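Local coordinates for leucine aminopeptidase A1, chloroplastic (Solanum lycopersicum, PDB 5D8N), which removes N-terminal amino acids, leucine among the preferred ones, from peptides as a magnesium-dependent homohexameric aminopeptidase of the M17 family and also has protein-folding chaperone activity, at residues Leu47-Thr52 against Gly104-Val109; Phe171-Phe176 against Gly216-Asn221; Asp245-Asn250 against Ile280-Lys285; Met262-Ala267 against Val371-Gly376; Pro431-Ala436 against Leu450-Met455. The protein carries 1 engineered substitution. All blocks are in the same frame, centred on the assembly; numbering follows the deposited sequence.

Contacts 1 and 4 are buried, contacts 2 and 3 only partly so, and contact 5 lies at the surface. Contact 1 joins inner strands of the N-terminal sheet by backbone bonds and aliphatic side chains. Contacts 3 and 5 belong to one catalytic-domain sheet, at its two outermost strands, with centres about 28 Å apart: the first is strand pairing with one polar face, the second a helix held to a strand by an ion pair. Contact 2 sets a loop on a helix end through charge and water. Contact 4 relies on glycine, alanine and valine; its segments alternate along the chain with those of contact 3, their nearest atoms about 6 Å apart.

Contact 1. Residues Leu47-Thr52 against Gly104-Val109; sequences LAIGAT and GRITLV
A48 and T107 stand next to each other on neighbouring parallel strands of the mixed, macro-like sheet of the N-terminal domain, where 46-52 is an inner strand between 104-112 and 139-144. On their face the relief is low. A48 offers one methyl, and CG2 of T107 lies 3.5 Å from its CB, in the crowded position between backbone N and carbonyl carbon; this touch holds for one of two modelled T107 conformers and is to that extent doubtful. G50 is a hollow next to the bump of V109. Helix 119-134 lies over this face, A128 on A48, and L124 and A127 on V109; the small A48 and G50 probably let it come close. The face carrying L47, I49, I106 and L108 is bulkier. I49 and L108 run side by side in the same direction, CB of I49 being 4.0 Å from CD2 of L108. CD1 of I49, at the end of an extended chain, lies 4.2 Å from CG2 of I106. Branched aliphatic chains suit such a buried strand, and helix 67-75 fits on them, L72 against I49 and L69 against L108. Beneath both faces the strands are laced by five backbone bonds in the parallel pattern, I49 N giving to T107 O (2.8 Å). The last of the five runs from A51 N to V109 O, 2.9 Å long and nearly straight at 173°.

Contact 2. Residues Phe171-Phe176 against Gly216-Asn221; sequences FEDNRF and GRELVN. With MG (magnesium ion), chain H.
D173 and N221 make the tight centre of this contact: ND2 of N221 gives a hydrogen bond to the anti lone pair of D173 OD2 (3.0 Å), whose syn lone pair takes NH2 of R175 at 2.7 Å. N221 ND2 also bonds to N513 OD1, and N221 OD1 takes A514 N. R175 grips the carboxylate side-on, its NE bonding to D173 OD1 (2.9 Å, nearly straight at 176°). Its NH2 also reaches E218 O at 2.9 Å. The guanidinium is sandwiched, CB of E218 over one face and CE2 of F176 over the other. An alanine in place of R175 would probably leave the D173 carboxylate without its charged mate and the E218 carbonyl without this donor. F171 packs here too, its CZ 3.8 Å from E218 CG and its rim on the aliphatic part of R217, whose NE bonds to T515 O. The helix end so held is the last turn of 197-221, which in M17 aminopeptidases joins the N-terminal and catalytic domains. V220 O, A222 O and four waters ligate a magnesium ion. The looser rim is watery: one water bonds to E218 OE2 but only weakly to D173 OD1; another, bonded to F171 O, reaches R217 NH1 weakly.

Contact 3. Residues Asp245-Asn250 against Ile280-Lys285; sequences DVISVN and IHLCFK
With CG anti to the backbone N (chi1 166°), F284 sets its ring beside V246, the two side chains pointing the same way; L282 has CG beside its backbone N instead (chi1 -64°), and its CD2 meets V249 CB at 3.5 Å. The F284 ring puts CE1 3.7 Å from V246 CB, and at its edge, in plane, CD1 meets I247 CG1 at 3.9 Å. An alanine in place of F284 would probably open a gap beside V246 and I247. This apolar side suits the cover of helices 229-242 and 327-342. The other side is polar: one water is shared by N250 ND2 and H281 ND1, H281 NE2 bonds to H350, and S248 OG lies near C283 CB. S248 and C283 form a hydrogen-bonded pair, each N giving to the other's O at 3.0 Å; K285 N gives to V246 O (2.9 Å). The arrangement is that of an outermost strand, 247-252, paired antiparallel with 278-284 in the mixed sheet of the M17 catalytic domain.

Contact 4. Residues Met262-Ala267 against Val371-Gly376; sequences MGAYLA and VTASNG
The flat groups that meet between G263 and T372 are peptides, not rings: the T372-A373 peptide turns its carbonyl oxygen, at its edge, to the start of the helix. T372 O lies 3.1 Å from G263 CA, a CA-H...O contact, and 3.5 Å from A264 N. A side chain on G263 would run straight into that oxygen, consistent with a glycine at this place. Alongside, V371 has one methyl for each of two alanines: CG1, anti to the carbonyl carbon (chi1 -53°), presses on A267 CB at 3.5 Å, tighter than usual, and CG2 lies 4.0 Å from A264 CA. A264 CB lies 4.3 Å from A373 CB. Small methyls let the helix and the strand come this close. M262 is the N-cap residue of helix 263-269, and the other segment is the end of strand 370-372 in a beta hairpin with 378-380, its type I turn from A373 to G376 closed by G376 N to A373 O (2.9 Å). G376 has a positive phi of 89°, where a side chain would be jammed. S374 sets CB 4.1 Å from M262 CA, and its OG bonds to D394, whose other oxygen takes Y265 N, so that one carboxylate serves both segments. Outward, T372 OG1 bonds to T20 of a neighbouring subunit, and L17 of that subunit packs on A267. A267 is about 7 Å, side chain to side chain, from E387, a ligand of both magnesium ions in the active enzyme.

Contact 5. Residues Pro431-Ala436 against Leu450-Met455; sequences PNDDLA and LWRMPM
R452 holds D433 end-on, NH1 and NH2 both giving hydrogen bonds to the one oxygen OD1, each 2.9 Å long with an angle of 146° at the hydrogen. The oxygen sits in the guanidinium plane like a point between two prongs, yet the carboxylate itself is turned 80° from that plane. NH2 meets OD1 nearly along its C-O axis, whereas NH1 arrives from above the carboxylate plane. Over one face of the guanidinium lies the methyl of A436, its CB 3.8 Å from NH1; a methyl is small enough to sit against that face. What positions R452 is its length: CG is anti to the backbone N (chi1 -167°), and the chain stays extended to NE. NH2 has a further partner in T430 O. D433 stands in the first turn of helix 433-446, where the helix dipole would probably favour a negative charge, and that turn is closed by A436 N bonding to N432 O. To one side M455 SD, ending an extended arm, lies 3.9 Å from P431 CD, with A484 and L485 of helix 479-488 behind it. Beyond, R452 O accepts from W451 NE1 of a neighbouring subunit. The ion pair thus ties helix to second strand in a beta-alpha-beta crossover, 426-429, 433-446 and 450-452, at the rim of the catalytic-domain sheet.

Contact 1. Residues Leu47-Thr52 against Gly104-Val109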
# COMPACT_ATOMS: atom_id res chain seq x y z
N LEU A 47 -16.17 38.05 35.18
CA LEU A 47 -16.43 39.06 34.17
C LEU A 47 -15.44 38.84 33.03
O LEU A 47 -14.22 38.96 33.21
CB LEU A 47 -16.21 40.45 34.78
CG LEU A 47 -16.26 41.63 33.81
CD1 LEU A 47 -17.62 41.75 33.13
CD2 LEU A 47 -15.93 42.92 34.54
N ALA A 48 -15.98 38.64 31.84
CA ALA A 48 -15.17 38.51 30.64
C ALA A 48 -15.34 39.74 29.77
O ALA A 48 -16.46 40.13 29.44
CB ALA A 48 -15.60 37.27 29.85
N ILE A 49 -14.21 40.30 29.36
CA ILE A 49 -14.21 41.51 28.55
C ILE A 49 -13.47 41.30 27.23
O ILE A 49 -12.31 40.88 27.20
CB ILE A 49 -13.50 42.64 29.29
CG1 ILE A 49 -14.29 42.96 30.55
CG2 ILE A 49 -13.40 43.88 28.39
CD1 ILE A 49 -13.45 43.65 31.61
N GLY A 50 -14.17 41.59 26.14
CA GLY A 50 -13.63 41.41 24.80
C GLY A 50 -12.92 42.67 24.39
O GLY A 50 -13.55 43.73 24.40
N ALA A 51 -11.61 42.58 24.13
CA ALA A 51 -10.81 43.73 23.78
C ALA A 51 -10.07 43.49 22.49
O ALA A 51 -9.33 42.52 22.38
CB ALA A 51 -9.82 44.07 24.90
N THR A 52 -10.14 44.49 21.61
CA THR A 52 -9.36 44.50 20.38
C THR A 52 -7.95 44.91 20.74
O THR A 52 -7.72 45.46 21.82
CB THR A 52 -9.93 45.52 19.35
OG1 THR A 52 -9.81 46.85 19.88
CG2 THR A 52 -11.40 45.27 19.01
N GLY A 104 -13.72 38.80 43.16
CA GLY A 104 -14.10 38.39 41.82
C GLY A 104 -13.00 37.91 40.90
O GLY A 104 -11.87 37.61 41.33
N ARG A 105 -13.35 37.79 39.62
CA ARG A 105 -12.43 37.28 38.62
C ARG A 105 -12.69 38.02 37.31
O ARG A 105 -13.84 38.12 36.88
CB ARG A 105 -12.64 35.78 38.48
CG ARG A 105 -11.61 35.08 37.64
CD ARG A 105 -11.97 33.62 37.45
NE ARG A 105 -11.61 32.80 38.61
CZ ARG A 105 -10.47 32.14 38.75
NH1 ARG A 105 -9.50 32.26 37.86
NH2 ARG A 105 -10.31 31.29 39.75
N ILE A 106 -11.62 38.44 36.65
CA ILE A 106 -11.74 39.04 35.35
C ILE A 106 -10.95 38.24 34.32
O ILE A 106 -9.84 37.79 34.59
CB ILE A 106 -11.23 40.49 35.35
CG1 ILE A 106 -12.28 41.34 36.07
CG2 ILE A 106 -11.10 41.03 33.93
CD1 ILE A 106 -11.89 42.79 36.30
N THR A 107 -11.53 38.04 33.14
CA THR A 107 -10.74 37.59 31.99
C THR A 107 -10.85 38.56 30.83
O THR A 107 -11.96 38.95 30.43
CB THR A 107 -11.09 36.16 31.54
OG1 THR A 107 -10.20 35.73 30.50
CG2 THR A 107 -12.54 36.07 31.07
N LEU A 108 -9.70 38.99 30.31
CA LEU A 108 -9.65 39.76 29.08
C LEU A 108 -9.44 38.82 27.92
O LEU A 108 -8.62 37.92 27.99
CB LEU A 108 -8.48 40.75 29.12
CG LEU A 108 -8.41 41.66 30.35
CD1 LEU A 108 -7.25 42.61 30.13
CD2 LEU A 108 -9.70 42.44 30.54
N VAL A 109 -10.22 38.99 26.86
CA VAL A 109 -10.18 38.12 25.70
C VAL A 109 -9.86 38.93 24.47
O VAL A 109 -10.55 39.91 24.17
CB VAL A 109 -11.55 37.45 25.49
CG1 VAL A 109 -11.52 36.57 24.25
CG2 VAL A 109 -11.92 36.62 26.71

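Contact 2. Residues Phe171-Phe176 against Gly216-Asn221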
# COMPACT_ATOMS: atom_id res chain seq x y z
N PHE A 171 -21.59 23.59 26.30
CA PHE A 171 -22.14 22.26 26.08
C PHE A 171 -21.06 21.21 26.28
O PHE A 171 -19.97 21.34 25.73
CB PHE A 171 -22.70 22.16 24.67
CG PHE A 171 -23.05 20.76 24.26
CD1 PHE A 171 -24.12 20.10 24.85
CD2 PHE A 171 -22.28 20.10 23.34
CE1 PHE A 171 -24.51 18.85 24.41
CE2 PHE A 171 -22.63 18.82 22.93
CZ PHE A 171 -23.77 18.22 23.43
N GLU A 172 -21.36 20.18 27.05
CA GLU A 172 -20.45 19.04 27.22
C GLU A 172 -21.30 17.76 27.18
O GLU A 172 -22.31 17.67 27.86
CB GLU A 172 -19.67 19.12 28.54
CG GLU A 172 -18.32 18.41 28.51
CD GLU A 172 -17.64 18.28 29.88
OE1 GLU A 172 -18.32 18.12 30.92
OE2 GLU A 172 -16.40 18.25 29.92
N ASP A 173 -20.97 16.86 26.27
CA ASP A 173 -21.76 15.67 26.05
C ASP A 173 -21.15 14.55 26.89
O ASP A 173 -20.17 13.93 26.49
CB ASP A 173 -21.81 15.33 24.56
CG ASP A 173 -22.90 14.32 24.23
OD1 ASP A 173 -23.43 13.69 25.18
OD2 ASP A 173 -23.18 14.06 23.03
N ASN A 174 -21.81 14.22 27.99
CA ASN A 174 -21.33 13.19 28.90
C ASN A 174 -22.21 11.96 28.99
O ASN A 174 -22.15 11.21 29.96
CB ASN A 174 -21.22 13.79 30.31
CG ASN A 174 -20.13 14.82 30.41
OD1 ASN A 174 -19.03 14.63 29.90
ND2 ASN A 174 -20.47 15.97 30.95
N ARG A 175 -23.11 11.83 28.03
CA ARG A 175 -24.04 10.72 28.03
C ARG A 175 -23.37 9.34 28.04
O ARG A 175 -24.00 8.38 28.47
CB ARG A 175 -24.93 10.83 26.80
CG ARG A 175 -25.94 11.96 26.86
CD ARG A 175 -26.73 12.02 25.55
NE ARG A 175 -25.86 12.38 24.45
CZ ARG A 175 -26.11 12.11 23.16
NH1 ARG A 175 -27.28 11.61 22.81
NH2 ARG A 175 -25.21 12.39 22.23
N PHE A 176 -22.16 9.20 27.49
CA PHE A 176 -21.54 7.88 27.33
C PHE A 176 -20.26 7.67 28.12
O PHE A 176 -19.49 6.76 27.80
CB PHE A 176 -21.27 7.59 25.86
CG PHE A 176 -22.44 7.88 24.98
CD1 PHE A 176 -23.55 7.06 25.01
CD2 PHE A 176 -22.46 9.01 24.19
CE1 PHE A 176 -24.69 7.38 24.29
CE2 PHE A 176 -23.59 9.32 23.46
CZ PHE A 176 -24.72 8.53 23.54
N GLY A 216 -28.18 18.69 17.03
CA GLY A 216 -27.32 18.18 15.99
C GLY A 216 -26.03 17.54 16.50
O GLY A 216 -25.66 16.45 16.08
N ARG A 217 -25.33 18.20 17.42
CA ARG A 217 -24.14 17.63 18.04
C ARG A 217 -24.44 16.30 18.71
O ARG A 217 -23.71 15.32 18.52
CB ARG A 217 -23.58 18.57 19.11
CG ARG A 217 -23.04 19.86 18.53
CD ARG A 217 -22.30 20.67 19.56
NE ARG A 217 -21.77 21.89 18.95
CZ ARG A 217 -21.10 22.81 19.62
NH1 ARG A 217 -20.84 22.62 20.90
NH2 ARG A 217 -20.83 23.99 19.05
N GLU A 218 -25.55 16.26 19.46
CA GLU A 218 -25.91 15.02 20.14
C GLU A 218 -26.21 13.86 19.20
O GLU A 218 -25.76 12.73 19.43
CB GLU A 218 -27.10 15.25 21.07
CG GLU A 218 -26.73 16.03 22.32
CD GLU A 218 -27.91 16.23 23.25
OE1 GLU A 218 -29.05 16.33 22.74
OE2 GLU A 218 -27.70 16.38 24.48
N LEU A 219 -26.85 14.18 18.08
CA LEU A 219 -27.21 13.13 17.14
C LEU A 219 -25.96 12.53 16.51
O LEU A 219 -25.89 11.34 16.27
CB LEU A 219 -28.16 13.66 16.07
CG LEU A 219 -29.55 14.00 16.59
CD1 LEU A 219 -30.36 14.67 15.50
CD2 LEU A 219 -30.27 12.75 17.07
N VAL A 220 -24.95 13.36 16.27
CA VAL A 220 -23.71 12.93 15.66
C VAL A 220 -22.80 12.28 16.70
O VAL A 220 -22.18 11.29 16.40
CB VAL A 220 -22.99 14.12 14.98
CG1 VAL A 220 -21.65 13.68 14.39
CG2 VAL A 220 -23.85 14.70 13.87
N ASN A 221 -22.58 12.90 17.85
CA ASN A 221 -21.77 12.28 18.87
C ASN A 221 -22.20 10.85 19.17
O ASN A 221 -21.39 10.04 19.57
CB ASN A 221 -21.85 13.09 20.17
CG ASN A 221 -21.00 14.34 20.15
OD1 ASN A 221 -20.15 14.54 19.30
ND2 ASN A 221 -21.29 15.23 21.07
MG MG H . -22.48 9.16 15.69
O HOH W 1 -18.96 22.81 23.68
O HOH W 2 -25.59 15.61 26.11
O HOH W 3 -28.73 11.72 20.38
O HOH W 4 -24.62 9.49 14.93
O HOH W 5 -20.35 8.93 16.17
O HOH W 6 -22.69 7.25 14.64
O HOH W 7 -22.02 9.89 13.72

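Contact 3. Residues Asp245-Asn250 against Ile280-Lys285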
# COMPACT_ATOMS: atom_id res chain seq x y z
N ASP A 245 -48.41 22.11 16.67
CA ASP A 245 -49.27 23.04 15.95
C ASP A 245 -48.60 23.66 14.74
O ASP A 245 -49.30 24.18 13.86
CB ASP A 245 -49.78 24.15 16.88
CG ASP A 245 -48.66 25.04 17.37
OD1 ASP A 245 -47.53 24.56 17.54
OD2 ASP A 245 -48.95 26.21 17.68
N VAL A 246 -47.28 23.48 14.60
CA VAL A 246 -46.56 23.95 13.40
C VAL A 246 -45.71 22.91 12.67
O VAL A 246 -45.26 23.16 11.55
CB VAL A 246 -45.68 25.15 13.75
CG1 VAL A 246 -46.57 26.33 14.13
CG2 VAL A 246 -44.71 24.83 14.87
N ILE A 247 -45.46 21.77 13.30
CA ILE A 247 -44.72 20.70 12.65
C ILE A 247 -45.52 19.40 12.66
O ILE A 247 -45.90 18.90 13.71
CB ILE A 247 -43.33 20.50 13.29
CG1 ILE A 247 -42.46 21.75 13.09
CG2 ILE A 247 -42.65 19.28 12.69
CD1 ILE A 247 -41.13 21.71 13.83
N SER A 248 -45.70 18.82 11.48
CA SER A 248 -46.26 17.50 11.33
C SER A 248 -45.16 16.52 10.93
O SER A 248 -44.10 16.90 10.40
CB SER A 248 -47.35 17.50 10.26
OG SER A 248 -46.80 17.83 8.99
N VAL A 249 -45.44 15.23 11.13
CA VAL A 249 -44.45 14.20 10.83
C VAL A 249 -45.12 13.03 10.13
O VAL A 249 -46.27 12.70 10.41
CB VAL A 249 -43.73 13.70 12.09
CG1 VAL A 249 -44.72 13.07 13.07
CG2 VAL A 249 -42.66 12.70 11.72
N ASN A 250 -44.39 12.46 9.17
CA ASN A 250 -44.75 11.20 8.55
C ASN A 250 -43.48 10.36 8.39
O ASN A 250 -42.50 10.80 7.79
CB ASN A 250 -45.41 11.47 7.19
CG ASN A 250 -46.12 10.26 6.60
OD1 ASN A 250 -46.47 9.31 7.30
ND2 ASN A 250 -46.29 10.27 5.29
N ILE A 280 -37.82 9.71 6.91
CA ILE A 280 -38.34 10.75 7.78
C ILE A 280 -38.77 11.96 6.99
O ILE A 280 -38.00 12.54 6.21
CB ILE A 280 -37.25 11.17 8.79
CG1 ILE A 280 -36.87 10.00 9.69
CG2 ILE A 280 -37.76 12.33 9.62
CD1 ILE A 280 -35.58 10.23 10.44
N HIS A 281 -40.03 12.34 7.19
CA HIS A 281 -40.59 13.55 6.58
C HIS A 281 -41.28 14.46 7.59
O HIS A 281 -42.34 14.14 8.11
CB HIS A 281 -41.56 13.15 5.46
CG HIS A 281 -42.11 14.32 4.70
ND1 HIS A 281 -43.26 14.23 3.94
CD2 HIS A 281 -41.74 15.62 4.67
CE1 HIS A 281 -43.50 15.41 3.38
NE2 HIS A 281 -42.61 16.27 3.82
N LEU A 282 -40.63 15.56 7.93
CA LEU A 282 -41.25 16.59 8.76
C LEU A 282 -41.65 17.74 7.87
O LEU A 282 -40.98 18.02 6.86
CB LEU A 282 -40.27 17.12 9.80
CG LEU A 282 -39.76 16.13 10.84
CD1 LEU A 282 -38.62 16.74 11.64
CD2 LEU A 282 -40.89 15.78 11.79
N CYS A 283 -42.74 18.41 8.25
CA CYS A 283 -43.17 19.62 7.56
C CYS A 283 -43.51 20.73 8.55
O CYS A 283 -44.35 20.53 9.43
CB CYS A 283 -44.39 19.35 6.69
SG CYS A 283 -44.83 20.80 5.67
N PHE A 284 -42.82 21.86 8.41
CA PHE A 284 -43.11 23.04 9.20
C PHE A 284 -43.98 23.98 8.39
O PHE A 284 -43.63 24.31 7.25
CB PHE A 284 -41.84 23.77 9.64
CG PHE A 284 -42.12 25.15 10.17
CD1 PHE A 284 -42.45 25.34 11.48
CD2 PHE A 284 -42.16 26.24 9.30
CE1 PHE A 284 -42.82 26.59 11.93
CE2 PHE A 284 -42.56 27.49 9.74
CZ PHE A 284 -42.89 27.66 11.07
N LYS A 285 -44.95 24.58 9.08
CA LYS A 285 -45.86 25.58 8.50
C LYS A 285 -46.65 26.22 9.64
O LYS A 285 -47.26 25.47 10.41
CB LYS A 285 -46.82 24.75 7.63
CG LYS A 285 -47.85 25.44 6.78
CD LYS A 285 -48.40 24.50 5.71
CE LYS A 285 -49.04 23.20 6.22
NZ LYS A 285 -48.23 21.96 5.95
O HOH W 8 -49.59 24.80 11.10
O HOH W 9 -45.83 12.93 4.28

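Contact 4. Residues Met262-Ala267 against Val371-Gly376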
# COMPACT_ATOMS: atom_id res chain seq x y z
N MET A 262 -38.47 3.40 -4.29
CA MET A 262 -37.18 3.93 -3.89
C MET A 262 -36.12 2.82 -3.89
O MET A 262 -35.57 2.46 -2.85
CB MET A 262 -37.29 4.51 -2.49
CG MET A 262 -38.26 5.65 -2.35
SD MET A 262 -38.03 6.48 -0.78
CE MET A 262 -39.40 7.61 -0.80
N GLY A 263 -35.79 2.32 -5.07
CA GLY A 263 -34.87 1.21 -5.17
C GLY A 263 -33.42 1.52 -4.80
O GLY A 263 -32.70 0.60 -4.40
N ALA A 264 -32.98 2.77 -4.98
CA ALA A 264 -31.61 3.11 -4.63
C ALA A 264 -31.41 3.15 -3.11
O ALA A 264 -30.50 2.53 -2.57
CB ALA A 264 -31.20 4.41 -5.28
N TYR A 265 -32.34 3.79 -2.41
CA TYR A 265 -32.34 3.82 -0.95
C TYR A 265 -32.48 2.41 -0.36
O TYR A 265 -31.70 2.01 0.51
CB TYR A 265 -33.44 4.76 -0.47
CG TYR A 265 -33.84 4.67 1.00
CD1 TYR A 265 -32.91 4.76 2.02
CD2 TYR A 265 -35.18 4.66 1.37
CE1 TYR A 265 -33.29 4.84 3.37
CE2 TYR A 265 -35.58 4.70 2.70
CZ TYR A 265 -34.63 4.78 3.70
OH TYR A 265 -35.06 4.91 5.01
N LEU A 266 -33.43 1.65 -0.88
CA LEU A 266 -33.71 0.34 -0.31
C LEU A 266 -32.59 -0.64 -0.57
O LEU A 266 -32.30 -1.48 0.28
CB LEU A 266 -35.05 -0.20 -0.81
CG LEU A 266 -36.26 0.58 -0.28
CD1 LEU A 266 -37.55 0.14 -0.95
CD2 LEU A 266 -36.41 0.34 1.21
N ALA A 267 -31.88 -0.48 -1.67
CA ALA A 267 -30.72 -1.34 -1.90
C ALA A 267 -29.61 -1.11 -0.86
O ALA A 267 -28.99 -2.04 -0.38
CB ALA A 267 -30.17 -1.10 -3.29
N VAL A 371 -29.11 -0.78 -9.45
CA VAL A 371 -30.30 -0.44 -8.68
C VAL A 371 -31.05 0.63 -9.46
O VAL A 371 -30.47 1.37 -10.26
CB VAL A 371 -29.93 0.07 -7.28
CG1 VAL A 371 -29.02 -0.94 -6.59
CG2 VAL A 371 -29.21 1.40 -7.35
N THR A 372 -32.34 0.73 -9.21
CA THR A 372 -33.20 1.65 -9.93
C THR A 372 -33.82 2.66 -8.98
O THR A 372 -34.60 2.31 -8.08
CB THR A 372 -34.27 0.84 -10.68
OG1 THR A 372 -33.60 -0.14 -11.49
CG2 THR A 372 -35.17 1.71 -11.58
N ALA A 373 -33.50 3.94 -9.19
CA ALA A 373 -34.08 5.00 -8.34
C ALA A 373 -35.55 5.24 -8.69
O ALA A 373 -36.06 4.71 -9.68
CB ALA A 373 -33.28 6.29 -8.52
N SER A 374 -36.23 6.00 -7.84
CA SER A 374 -37.67 6.19 -7.96
C SER A 374 -38.06 7.08 -9.13
O SER A 374 -39.24 7.19 -9.45
CB SER A 374 -38.26 6.75 -6.66
OG SER A 374 -37.54 7.86 -6.17
N ASN A 375 -37.09 7.66 -9.83
CA ASN A 375 -37.36 8.30 -11.12
C ASN A 375 -37.04 7.42 -12.32
O ASN A 375 -37.07 7.87 -13.45
CB ASN A 375 -36.59 9.61 -11.27
CG ASN A 375 -35.10 9.41 -11.34
OD1 ASN A 375 -34.60 8.30 -11.21
ND2 ASN A 375 -34.37 10.50 -11.55
N GLY A 376 -36.80 6.14 -12.07
CA GLY A 376 -36.57 5.17 -13.13
C GLY A 376 -35.13 5.03 -13.59
O GLY A 376 -34.84 4.20 -14.46

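Contact 5. Residues Pro431-Ala436 against Leu450-Met455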
# COMPACT_ATOMS: atom_id res chain seq x y z
N PRO A 431 -26.53 24.42 -9.74
CA PRO A 431 -26.76 25.02 -11.06
C PRO A 431 -27.33 26.43 -10.98
O PRO A 431 -27.42 27.11 -11.99
CB PRO A 431 -27.78 24.08 -11.72
CG PRO A 431 -27.79 22.83 -10.89
CD PRO A 431 -27.43 23.27 -9.50
N ASN A 432 -27.80 26.85 -9.81
CA ASN A 432 -28.65 28.02 -9.71
C ASN A 432 -27.89 29.18 -9.03
O ASN A 432 -27.63 29.15 -7.82
CB ASN A 432 -29.94 27.63 -8.96
CG ASN A 432 -30.65 26.40 -9.56
OD1 ASN A 432 -30.63 25.29 -9.01
ND2 ASN A 432 -31.39 26.63 -10.65
N ASP A 433 -27.47 30.17 -9.81
CA ASP A 433 -26.60 31.21 -9.28
C ASP A 433 -27.26 31.99 -8.14
O ASP A 433 -26.59 32.48 -7.24
CB ASP A 433 -26.20 32.20 -10.37
CG ASP A 433 -25.17 31.63 -11.34
OD1 ASP A 433 -24.49 30.62 -11.02
OD2 ASP A 433 -25.02 32.26 -12.40
N ASP A 434 -28.56 32.25 -8.29
CA ASP A 434 -29.32 32.96 -7.27
C ASP A 434 -29.30 32.20 -5.94
O ASP A 434 -29.21 32.82 -4.88
CB ASP A 434 -30.78 33.20 -7.69
CG ASP A 434 -31.53 34.09 -6.71
OD1 ASP A 434 -31.13 35.26 -6.58
OD2 ASP A 434 -32.48 33.63 -6.02
N LEU A 435 -29.49 30.88 -5.97
CA LEU A 435 -29.55 30.11 -4.74
C LEU A 435 -28.16 30.07 -4.12
O LEU A 435 -28.06 30.18 -2.90
CB LEU A 435 -30.06 28.72 -5.00
CG LEU A 435 -30.15 27.76 -3.82
CD1 LEU A 435 -30.94 28.38 -2.68
CD2 LEU A 435 -30.76 26.44 -4.26
N ALA A 436 -27.11 30.05 -4.95
CA ALA A 436 -25.76 30.13 -4.42
C ALA A 436 -25.61 31.40 -3.60
O ALA A 436 -25.07 31.39 -2.49
CB ALA A 436 -24.72 30.11 -5.53
N LEU A 450 -18.29 28.26 4.14
CA LEU A 450 -18.55 27.46 2.95
C LEU A 450 -18.04 28.18 1.71
O LEU A 450 -17.74 29.37 1.74
CB LEU A 450 -20.04 27.09 2.85
CG LEU A 450 -21.11 28.18 2.85
CD1 LEU A 450 -21.20 28.89 1.51
CD2 LEU A 450 -22.47 27.60 3.18
N TRP A 451 -17.95 27.44 0.61
CA TRP A 451 -17.38 27.98 -0.62
C TRP A 451 -18.02 27.25 -1.79
O TRP A 451 -18.05 26.02 -1.84
CB TRP A 451 -15.87 27.76 -0.63
CG TRP A 451 -15.12 28.48 -1.73
CD1 TRP A 451 -14.75 27.97 -2.94
CD2 TRP A 451 -14.69 29.84 -1.72
NE1 TRP A 451 -14.05 28.92 -3.67
CE2 TRP A 451 -13.98 30.07 -2.92
CE3 TRP A 451 -14.88 30.91 -0.83
CZ2 TRP A 451 -13.49 31.33 -3.27
CZ3 TRP A 451 -14.29 32.15 -1.12
CH2 TRP A 451 -13.60 32.34 -2.34
N ARG A 452 -18.52 28.02 -2.76
CA ARG A 452 -19.07 27.42 -3.94
C ARG A 452 -17.99 26.76 -4.79
O ARG A 452 -16.88 27.30 -4.96
CB ARG A 452 -19.83 28.44 -4.77
CG ARG A 452 -20.69 27.79 -5.84
CD ARG A 452 -21.26 28.81 -6.81
NE ARG A 452 -22.19 28.23 -7.76
CZ ARG A 452 -22.84 28.92 -8.70
NH1 ARG A 452 -22.75 30.23 -8.75
NH2 ARG A 452 -23.72 28.31 -9.49
N MET A 453 -18.31 25.58 -5.31
CA MET A 453 -17.43 24.86 -6.21
C MET A 453 -18.18 24.57 -7.50
O MET A 453 -19.42 24.53 -7.52
CB MET A 453 -17.03 23.52 -5.56
CG MET A 453 -16.23 23.70 -4.29
SD MET A 453 -14.53 24.21 -4.66
CE MET A 453 -13.85 22.68 -5.25
N PRO A 454 -17.45 24.42 -8.60
CA PRO A 454 -18.14 24.42 -9.89
C PRO A 454 -18.75 23.05 -10.21
O PRO A 454 -18.10 22.03 -10.02
CB PRO A 454 -16.99 24.72 -10.87
CG PRO A 454 -15.79 24.10 -10.21
CD PRO A 454 -15.99 24.33 -8.73
N MET A 455 -19.93 23.05 -10.81
CA MET A 455 -20.47 21.83 -11.38
C MET A 455 -20.03 21.65 -12.83
O MET A 455 -20.78 21.95 -13.76
CB MET A 455 -21.98 21.84 -11.23
CG MET A 455 -22.32 21.68 -9.75
SD MET A 455 -24.06 21.40 -9.42
CE MET A 455 -24.23 19.75 -10.08